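HMG box-containing protein 1 (Homo sapiens, PDB 3QVE) represses transcription by binding the promoters of target genes and plays a role in regulating the cell cycle and the Wnt pathway. Local coordinates at residues 14-20 / 29-34; 58-64 / 125-131; 72-78 / 89-95. The contacts are given in a common frame with arbitrary orientation. Numbering follows the deposited sequence.

Interaction 1: 14-20 / 29-34; sequences KGTRLCF and QDVEDF. With EDO (1,2-ethanediol), chain F.
Strand 17-20 runs antiparallel to the two-residue strand 29-30, which turns at once into helix 31-37. Leu-18 and Gln-29 form the hydrogen-bonded pair (Leu-18 N to Gln-29 O 2.8 Å, Gln-29 N to Leu-18 O 2.9 Å); Arg-17 and Asp-30 are the adjacent non-hydrogen-bonded pair, CA to CA 4.4 Å. One more backbone bond, Val-31 N to Thr-16 O at 2.8 Å, ties the first helical residue to Thr-16, just before the strand. Leu-18 is the bump on the strand: Leu-18 CD1 (chi1 m, chi2 t) fits the hollow between Val-31 CG2 (chi1 p), 4.1 Å away, and the face of the Phe-34 ring (chi1 t), in a CH-pi contact 4.1 Å from the centroid. Phe-20 (chi1 m) closes the far end obliquely, CE2 3.6 Å from Phe-34 CE1, ring planes at 31°; Gln-29 NE2 sits at the Phe-20 ring edge, 4.2 Å from Phe-20 CD2. This is a beta hairpin of the AXH domain whose second strand passes straight into a helix, with Asp-30 as N-cap: its OD2 accepts from Asp-33 N at 3.1 Å and, weakly, from Glu-32 N at 2.8 Å. Trp-9 meets Phe-34 edge-to-face, extending the aromatic packing. Gly-15 has phi 99°, psi -12°; before it the Lys-14 side chain, t at chi1 to chi3 and p at chi4, starts sideways and its end comes to the helix, NZ making a salt bridge with Glu-32 OE2 at 2.7 Å.

Interaction 2: 58-64 / 125-131; sequences GLKLLSH and VHIGDVC. With SO4 (sulfate ion), chain D; EDO (1,2-ethanediol), chain G.
An antiparallel strand pairing at one border of the six-stranded AXH sheet joins 58-64 to the short strand 130-131, which follows a type II turn, His-126 to Asp-129. Gly-58 (phi 106°, psi 161°) packs its CA 3.8 Å from Val-130 CG1, where a CB would clash. Leu-59 and Cys-131 make the hydrogen-bonded pair: Leu-59 N to Cys-131 O 2.8 Å, Cys-131 N to Leu-59 O 2.7 Å. Lys-60, all-trans, faces Val-130 in the non-hydrogen-bonded pair, CA to CA 4.2 Å. Leu-61 N then donates to Asp-129 O at 2.9 Å, and Leu-61 O accepts from Gly-128 N at 2.9 Å, so the turn itself docks on the strand; the Leu-61 side chain (chi1 t, chi2 p) sets CD2 3.5 Å from Val-125 CG1. Leu-62 and Ser-63 both face Thr-78 of the next strand, a classic beta bulge, while Leu-62 O lies 3.6 Å from Ile-127 CG2. At His-64, chi1 p brings CD2 3.7 Å from Ile-127 CG1. A sulfate, probably from crystallisation, links the segments: His-64 NE2 to its O1 3.1 Å, Ile-127 N to its O4 2.8 Å, and His-126 ND1 to its O3 2.6 Å.

Interaction 3: 72-78 / 89-95; sequences ESVLKLT and LTVECKL. With EDO (1,2-ethanediol), chain N.
The axes of strands 72-78 and 89-94 approach to 4.6 Å, with N-to-C directions at 164°, so the pairing is antiparallel. Two hydrogen-bonded pairs satisfy both backbone groups of their residues: Leu-75 N to Cys-93 O is 2.9 Å and Cys-93 N to Leu-75 O 3.0 Å; Leu-77 N to Val-91 O and Val-91 N to Leu-77 O are each 2.9 Å. Between and beyond them stand the non-hydrogen-bonded pairs Lys-76/Glu-92 (CA to CA 4.5 Å) and Thr-78/Thr-90 (4.2 Å). Lys-76 and Thr-78 turn their backbone polar groups to strand 59-69, while CA-H...O contacts such as Glu-92 CA to Leu-75 O, 3.1 Å, supplement the ladder. Thr-78 OG1 and Thr-90 OG1, both chi1 m, share a 2.9 Å hydrogen bond, and Thr-90 OG1 also bonds His-21. Lys-76 NZ donates to an ethanediol O1 at 2.6 Å. Past the regular ladder, a water accepts from Leu-95 N (3.1 Å) and donates to Ser-73 O (2.8 Å), and Glu-72 OE1 makes a long salt bridge with Lys-94 NZ, 3.8 Å. The buried face is apolar: Cys-93 SG lies 3.9 Å from Leu-75 CD1 and 3.8 Å from Leu-77 CD1, and Phe-109 covers both leucines. Such a ladder, with charged and hydroxyl side chains on one face and apolar ones on the other, is that of an amphipathic beta hairpin, here the central one of the AXH sheet.

All three contacts belong to one antiparallel sheet, with interaction 3 in the middle. Interaction 1 joins it through strands 17-20 and 89-94: Cys-19 N lies 2.7 Å from Thr-90 O, and Arg-17 O 2.9 Å from Glu-92 N. Interaction 2 joins through strands 59-69 and 72-80, with Leu-62 N 2.9 Å from Thr-78 O and Ser-63 O 3.1 Å from Thr-78 N. Interactions 1 and 2 do not touch; their nearest atoms are about 7 Å apart, their centres 18 Å, on opposite sides of the chain's centre. Hairpin 72-78/89-95 lies in sequence between the two segments of interaction 2, whose 125-131 returns late in the chain to border the sheet.

Interaction 1: 14-20 / 29-34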
# COMPACT_ATOMS: atom_id res chain seq x y z
N LYS A 14 -3.08 -3.19 8.60
CA LYS A 14 -2.45 -4.12 9.50
C LYS A 14 -2.09 -5.40 8.76
O LYS A 14 -2.89 -5.92 7.95
CB LYS A 14 -3.42 -4.43 10.61
CG LYS A 14 -2.93 -5.49 11.63
CD LYS A 14 -3.88 -5.54 12.79
CE LYS A 14 -3.48 -6.60 13.82
NZ LYS A 14 -2.20 -6.30 14.48
N GLY A 15 -0.88 -5.90 8.99
CA GLY A 15 -0.44 -7.15 8.37
C GLY A 15 0.44 -6.89 7.16
O GLY A 15 1.08 -7.81 6.66
N THR A 16 0.48 -5.66 6.69
CA THR A 16 1.38 -5.28 5.59
C THR A 16 2.83 -5.27 6.08
O THR A 16 3.11 -4.91 7.23
CB THR A 16 1.01 -3.88 5.00
OG1 THR A 16 -0.38 -3.87 4.61
CG2 THR A 16 1.87 -3.54 3.76
N ARG A 17 3.74 -5.67 5.19
CA ARG A 17 5.18 -5.65 5.43
C ARG A 17 5.78 -4.75 4.37
O ARG A 17 5.37 -4.77 3.20
CB ARG A 17 5.77 -7.10 5.36
CG ARG A 17 5.17 -8.04 6.40
CD ARG A 17 5.73 -9.46 6.41
NE ARG A 17 7.16 -9.46 6.71
CZ ARG A 17 7.67 -9.15 7.90
NH1 ARG A 17 6.89 -8.79 8.91
NH2 ARG A 17 8.98 -9.21 8.07
N LEU A 18 6.77 -3.96 4.80
CA LEU A 18 7.37 -2.92 3.98
C LEU A 18 8.84 -3.22 3.71
O LEU A 18 9.55 -3.72 4.59
CB LEU A 18 7.35 -1.60 4.74
CG LEU A 18 5.96 -1.15 5.18
CD1 LEU A 18 6.12 0.16 5.92
CD2 LEU A 18 4.97 -1.05 3.98
N CYS A 19 9.31 -2.89 2.52
CA CYS A 19 10.73 -3.00 2.19
C CYS A 19 11.13 -1.82 1.33
O CYS A 19 10.91 -1.80 0.14
CB CYS A 19 11.01 -4.32 1.50
SG CYS A 19 12.82 -4.57 1.27
N PHE A 20 11.70 -0.80 1.97
CA PHE A 20 12.15 0.40 1.31
C PHE A 20 13.43 0.10 0.54
O PHE A 20 14.33 -0.56 1.05
CB PHE A 20 12.40 1.50 2.33
CG PHE A 20 11.16 2.07 2.91
CD1 PHE A 20 10.52 3.12 2.26
CD2 PHE A 20 10.59 1.54 4.05
CE1 PHE A 20 9.36 3.64 2.75
CE2 PHE A 20 9.42 2.06 4.54
CZ PHE A 20 8.81 3.13 3.90
N GLN A 29 10.09 -5.08 7.09
CA GLN A 29 9.58 -4.80 8.41
C GLN A 29 8.05 -4.77 8.42
O GLN A 29 7.41 -4.31 7.47
CB GLN A 29 10.12 -3.46 8.98
CG GLN A 29 10.36 -2.40 7.98
CD GLN A 29 11.12 -1.16 8.49
OE1 GLN A 29 11.05 -0.81 9.69
NE2 GLN A 29 11.84 -0.48 7.55
N ASP A 30 7.48 -5.27 9.51
CA ASP A 30 6.05 -5.17 9.68
C ASP A 30 5.66 -3.70 9.77
O ASP A 30 6.36 -2.91 10.40
CB ASP A 30 5.65 -5.93 10.92
CG ASP A 30 4.24 -5.69 11.30
OD1 ASP A 30 3.37 -6.36 10.72
OD2 ASP A 30 4.03 -4.80 12.17
N VAL A 31 4.53 -3.37 9.16
CA VAL A 31 4.05 -2.01 9.13
C VAL A 31 3.82 -1.41 10.52
O VAL A 31 4.12 -0.21 10.73
CB VAL A 31 2.83 -1.88 8.23
CG1 VAL A 31 1.58 -2.53 8.88
CG2 VAL A 31 2.58 -0.42 7.85
N GLU A 32 3.34 -2.20 11.47
CA GLU A 32 3.13 -1.67 12.80
C GLU A 32 4.48 -1.42 13.52
O GLU A 32 4.63 -0.43 14.26
CB GLU A 32 2.28 -2.58 13.64
CG GLU A 32 0.78 -2.55 13.33
CD GLU A 32 0.08 -3.62 14.13
OE1 GLU A 32 -0.21 -3.35 15.31
OE2 GLU A 32 -0.15 -4.73 13.59
N ASP A 33 5.44 -2.32 13.32
CA ASP A 33 6.79 -2.15 13.91
C ASP A 33 7.42 -0.89 13.30
O ASP A 33 7.96 -0.05 14.01
CB ASP A 33 7.64 -3.39 13.63
CG ASP A 33 7.21 -4.62 14.45
OD1 ASP A 33 6.28 -4.50 15.28
OD2 ASP A 33 7.80 -5.71 14.27
N PHE A 34 7.27 -0.72 12.00
CA PHE A 34 7.76 0.48 11.31
C PHE A 34 7.11 1.75 11.83
O PHE A 34 7.80 2.72 12.15
CB PHE A 34 7.53 0.35 9.80
CG PHE A 34 7.87 1.59 9.02
CD1 PHE A 34 9.18 1.89 8.71
CD2 PHE A 34 6.88 2.48 8.64
CE1 PHE A 34 9.51 3.05 7.99
CE2 PHE A 34 7.18 3.64 7.93
CZ PHE A 34 8.50 3.91 7.60
C1 EDO F . 8.56 -10.75 2.92
O1 EDO F . 8.51 -10.60 4.34
C2 EDO F . 9.18 -12.09 2.52
O2 EDO F . 9.62 -11.98 1.16
O HOH W 1 0.81 -5.13 11.15
O HOH W 2 3.98 -8.64 9.57
O HOH W 3 12.54 -1.33 4.84

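Interaction 2: 58-64 / 125-131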
# COMPACT_ATOMS: atom_id res chain seq x y z
N GLY A 58 1.13 10.20 -3.38
CA GLY A 58 0.67 8.95 -3.92
C GLY A 58 1.79 8.01 -4.28
O GLY A 58 2.96 8.41 -4.42
N LEU A 59 1.42 6.73 -4.40
CA LEU A 59 2.37 5.67 -4.75
C LEU A 59 1.89 5.01 -6.05
O LEU A 59 0.80 4.45 -6.11
CB LEU A 59 2.41 4.64 -3.62
CG LEU A 59 3.12 5.13 -2.33
CD1 LEU A 59 2.89 4.12 -1.21
CD2 LEU A 59 4.59 5.37 -2.57
N LYS A 60 2.69 5.14 -7.10
CA LYS A 60 2.35 4.59 -8.38
C LYS A 60 2.76 3.12 -8.44
O LYS A 60 3.91 2.79 -8.25
CB LYS A 60 3.05 5.38 -9.48
CG LYS A 60 2.68 4.97 -10.91
CD LYS A 60 3.49 5.87 -11.88
CE LYS A 60 3.22 5.55 -13.32
NZ LYS A 60 3.93 6.48 -14.23
N LEU A 61 1.81 2.24 -8.70
CA LEU A 61 2.12 0.81 -8.81
C LEU A 61 2.87 0.54 -10.07
O LEU A 61 2.42 0.94 -11.15
CB LEU A 61 0.81 0.00 -8.83
CG LEU A 61 0.92 -1.51 -8.96
CD1 LEU A 61 1.55 -2.06 -7.69
CD2 LEU A 61 -0.48 -2.10 -9.21
N LEU A 62 4.00 -0.13 -9.95
CA LEU A 62 4.84 -0.47 -11.07
C LEU A 62 4.77 -1.96 -11.42
O LEU A 62 5.00 -2.35 -12.57
CB LEU A 62 6.31 -0.12 -10.78
CG LEU A 62 6.72 1.34 -10.58
CD1 LEU A 62 8.26 1.46 -10.51
CD2 LEU A 62 6.13 2.27 -11.66
N SER A 63 4.56 -2.79 -10.42
CA SER A 63 4.64 -4.24 -10.61
C SER A 63 3.93 -4.99 -9.52
O SER A 63 3.76 -4.47 -8.39
CB SER A 63 6.09 -4.72 -10.72
OG SER A 63 6.73 -4.72 -9.47
N HIS A 64 3.48 -6.21 -9.84
CA HIS A 64 2.78 -7.04 -8.85
C HIS A 64 2.97 -8.51 -9.13
O HIS A 64 3.14 -8.90 -10.26
CB HIS A 64 1.27 -6.71 -8.83
CG HIS A 64 0.58 -6.88 -10.16
ND1 HIS A 64 0.07 -8.09 -10.59
CD2 HIS A 64 0.31 -5.99 -11.15
CE1 HIS A 64 -0.45 -7.94 -11.81
NE2 HIS A 64 -0.32 -6.67 -12.16
N VAL A 125 -7.44 -3.02 -9.70
CA VAL A 125 -6.20 -2.25 -9.70
C VAL A 125 -5.39 -2.63 -10.92
O VAL A 125 -5.38 -3.80 -11.30
CB VAL A 125 -5.31 -2.57 -8.47
CG1 VAL A 125 -3.94 -1.85 -8.56
CG2 VAL A 125 -6.00 -2.19 -7.16
N HIS A 126 -4.70 -1.66 -11.52
CA HIS A 126 -3.71 -1.98 -12.59
C HIS A 126 -2.42 -1.19 -12.42
O HIS A 126 -2.42 -0.08 -11.83
CB HIS A 126 -4.23 -1.61 -13.98
CG HIS A 126 -5.47 -2.35 -14.35
ND1 HIS A 126 -5.47 -3.69 -14.68
CD2 HIS A 126 -6.77 -1.96 -14.37
CE1 HIS A 126 -6.71 -4.09 -14.92
NE2 HIS A 126 -7.51 -3.05 -14.74
N ILE A 127 -1.35 -1.72 -13.01
CA ILE A 127 -0.08 -1.01 -13.11
C ILE A 127 -0.33 0.40 -13.68
O ILE A 127 -1.13 0.61 -14.61
CB ILE A 127 0.93 -1.80 -13.95
CG1 ILE A 127 1.31 -3.11 -13.23
CG2 ILE A 127 2.18 -0.91 -14.26
CD1 ILE A 127 2.09 -4.14 -14.07
N GLY A 128 0.31 1.38 -13.07
CA GLY A 128 0.07 2.77 -13.41
C GLY A 128 -0.81 3.48 -12.41
O GLY A 128 -0.75 4.69 -12.32
N ASP A 129 -1.67 2.76 -11.70
CA ASP A 129 -2.55 3.39 -10.71
C ASP A 129 -1.74 4.09 -9.61
O ASP A 129 -0.78 3.55 -9.07
CB ASP A 129 -3.52 2.36 -10.10
CG ASP A 129 -4.62 1.90 -11.10
OD1 ASP A 129 -4.72 2.46 -12.22
OD2 ASP A 129 -5.39 0.98 -10.78
N VAL A 130 -2.16 5.31 -9.28
CA VAL A 130 -1.55 6.06 -8.21
C VAL A 130 -2.41 5.89 -6.98
O VAL A 130 -3.57 6.36 -6.91
CB VAL A 130 -1.35 7.54 -8.60
CG1 VAL A 130 -0.86 8.36 -7.37
CG2 VAL A 130 -0.40 7.65 -9.82
N CYS A 131 -1.83 5.21 -6.00
CA CYS A 131 -2.52 4.85 -4.78
C CYS A 131 -2.29 5.96 -3.73
O CYS A 131 -1.15 6.23 -3.32
CB CYS A 131 -2.01 3.50 -4.32
SG CYS A 131 -2.37 2.21 -5.53
S SO4 D . -1.98 -4.93 -15.11
O1 SO4 D . -1.15 -6.11 -15.12
O2 SO4 D . -1.55 -3.91 -16.05
O3 SO4 D . -3.39 -5.24 -15.19
O4 SO4 D . -1.81 -4.33 -13.82
C1 EDO G . 6.62 -6.87 -7.33
O1 EDO G . 7.55 -7.04 -8.42
C2 EDO G . 7.50 -6.87 -6.07
O2 EDO G . 8.42 -8.00 -6.01

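Interaction 3: 72-78 / 89-95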
# COMPACT_ATOMS: atom_id res chain seq x y z
N GLU A 72 -0.06 -18.61 3.81
CA GLU A 72 -0.99 -17.60 3.37
C GLU A 72 -0.64 -17.03 2.02
O GLU A 72 0.50 -16.64 1.78
CB GLU A 72 -1.00 -16.44 4.35
CG GLU A 72 -1.63 -16.77 5.67
CD GLU A 72 -2.05 -15.51 6.40
OE1 GLU A 72 -2.05 -14.39 5.80
OE2 GLU A 72 -2.38 -15.66 7.60
N SER A 73 -1.65 -16.91 1.17
CA SER A 73 -1.50 -16.24 -0.12
C SER A 73 -1.37 -14.75 0.10
O SER A 73 -2.19 -14.18 0.79
CB SER A 73 -2.76 -16.49 -0.98
OG SER A 73 -2.73 -17.81 -1.43
N VAL A 74 -0.34 -14.13 -0.50
CA VAL A 74 -0.09 -12.71 -0.37
C VAL A 74 0.25 -12.07 -1.72
O VAL A 74 0.56 -12.76 -2.66
CB VAL A 74 1.05 -12.46 0.63
CG1 VAL A 74 0.61 -12.81 2.05
CG2 VAL A 74 2.36 -13.16 0.23
N LEU A 75 0.19 -10.75 -1.78
CA LEU A 75 0.60 -9.95 -2.92
C LEU A 75 1.96 -9.36 -2.54
O LEU A 75 2.24 -9.11 -1.35
CB LEU A 75 -0.39 -8.81 -3.21
CG LEU A 75 -1.82 -9.15 -3.64
CD1 LEU A 75 -2.75 -7.93 -3.49
CD2 LEU A 75 -1.80 -9.67 -5.04
N LYS A 76 2.79 -9.16 -3.55
CA LYS A 76 4.01 -8.42 -3.45
C LYS A 76 3.97 -7.39 -4.54
O LYS A 76 3.81 -7.73 -5.71
CB LYS A 76 5.22 -9.32 -3.56
CG LYS A 76 5.41 -10.17 -2.29
CD LYS A 76 6.60 -11.14 -2.34
CE LYS A 76 7.90 -10.44 -2.12
NZ LYS A 76 9.08 -11.31 -2.38
N LEU A 77 4.10 -6.14 -4.13
CA LEU A 77 3.87 -4.98 -5.00
C LEU A 77 5.00 -4.02 -4.91
O LEU A 77 5.50 -3.79 -3.82
CB LEU A 77 2.61 -4.23 -4.54
CG LEU A 77 1.33 -5.00 -4.30
CD1 LEU A 77 0.23 -4.10 -3.64
CD2 LEU A 77 0.88 -5.62 -5.69
N THR A 78 5.33 -3.35 -6.02
CA THR A 78 6.40 -2.34 -5.98
C THR A 78 5.81 -1.03 -6.45
O THR A 78 5.12 -0.96 -7.46
CB THR A 78 7.63 -2.73 -6.84
OG1 THR A 78 8.24 -3.86 -6.23
CG2 THR A 78 8.68 -1.56 -6.91
N LEU A 89 9.42 1.43 -3.12
CA LEU A 89 8.95 0.66 -1.96
C LEU A 89 8.33 -0.61 -2.45
O LEU A 89 7.46 -0.55 -3.32
CB LEU A 89 7.86 1.43 -1.21
CG LEU A 89 7.07 0.74 -0.08
CD1 LEU A 89 7.97 0.35 1.06
CD2 LEU A 89 5.95 1.65 0.42
N THR A 90 8.73 -1.75 -1.88
CA THR A 90 8.05 -3.02 -2.14
C THR A 90 7.30 -3.39 -0.86
O THR A 90 7.81 -3.20 0.24
CB THR A 90 9.04 -4.13 -2.56
OG1 THR A 90 9.70 -3.67 -3.76
CG2 THR A 90 8.30 -5.46 -2.89
N VAL A 91 6.08 -3.89 -1.01
CA VAL A 91 5.28 -4.30 0.12
C VAL A 91 4.77 -5.70 -0.10
O VAL A 91 4.66 -6.16 -1.24
CB VAL A 91 4.05 -3.35 0.39
CG1 VAL A 91 4.47 -1.89 0.43
CG2 VAL A 91 2.97 -3.56 -0.60
N GLU A 92 4.48 -6.38 1.00
CA GLU A 92 3.68 -7.59 0.99
C GLU A 92 2.35 -7.25 1.64
O GLU A 92 2.34 -6.66 2.71
CB GLU A 92 4.36 -8.67 1.80
CG GLU A 92 3.69 -10.02 1.76
CD GLU A 92 4.05 -10.86 2.96
OE1 GLU A 92 4.99 -11.68 2.80
OE2 GLU A 92 3.42 -10.70 4.05
N CYS A 93 1.23 -7.56 1.00
CA CYS A 93 -0.06 -7.24 1.60
C CYS A 93 -1.05 -8.36 1.34
O CYS A 93 -0.82 -9.23 0.53
CB CYS A 93 -0.54 -5.91 1.07
SG CYS A 93 -1.00 -5.96 -0.59
N LYS A 94 -2.16 -8.35 2.06
CA LYS A 94 -3.20 -9.36 1.85
C LYS A 94 -3.90 -9.16 0.50
O LYS A 94 -3.93 -8.06 -0.02
CB LYS A 94 -4.22 -9.33 2.99
CG LYS A 94 -3.64 -9.48 4.39
CD LYS A 94 -2.79 -10.74 4.54
CE LYS A 94 -2.14 -10.85 5.94
NZ LYS A 94 -0.68 -10.82 5.86
N LEU A 95 -4.47 -10.24 -0.05
CA LEU A 95 -5.12 -10.20 -1.37
C LEU A 95 -6.28 -9.23 -1.41
O LEU A 95 -6.57 -8.69 -2.45
CB LEU A 95 -5.62 -11.57 -1.78
CG LEU A 95 -4.69 -12.77 -1.89
CD1 LEU A 95 -5.39 -14.01 -2.58
CD2 LEU A 95 -3.45 -12.42 -2.63
C1 EDO N . 12.78 -10.59 -1.74
O1 EDO N . 11.39 -10.59 -1.39
C2 EDO N . 13.65 -10.44 -0.50
O2 EDO N . 13.16 -11.34 0.51
O HOH W 4 -4.32 -12.72 1.74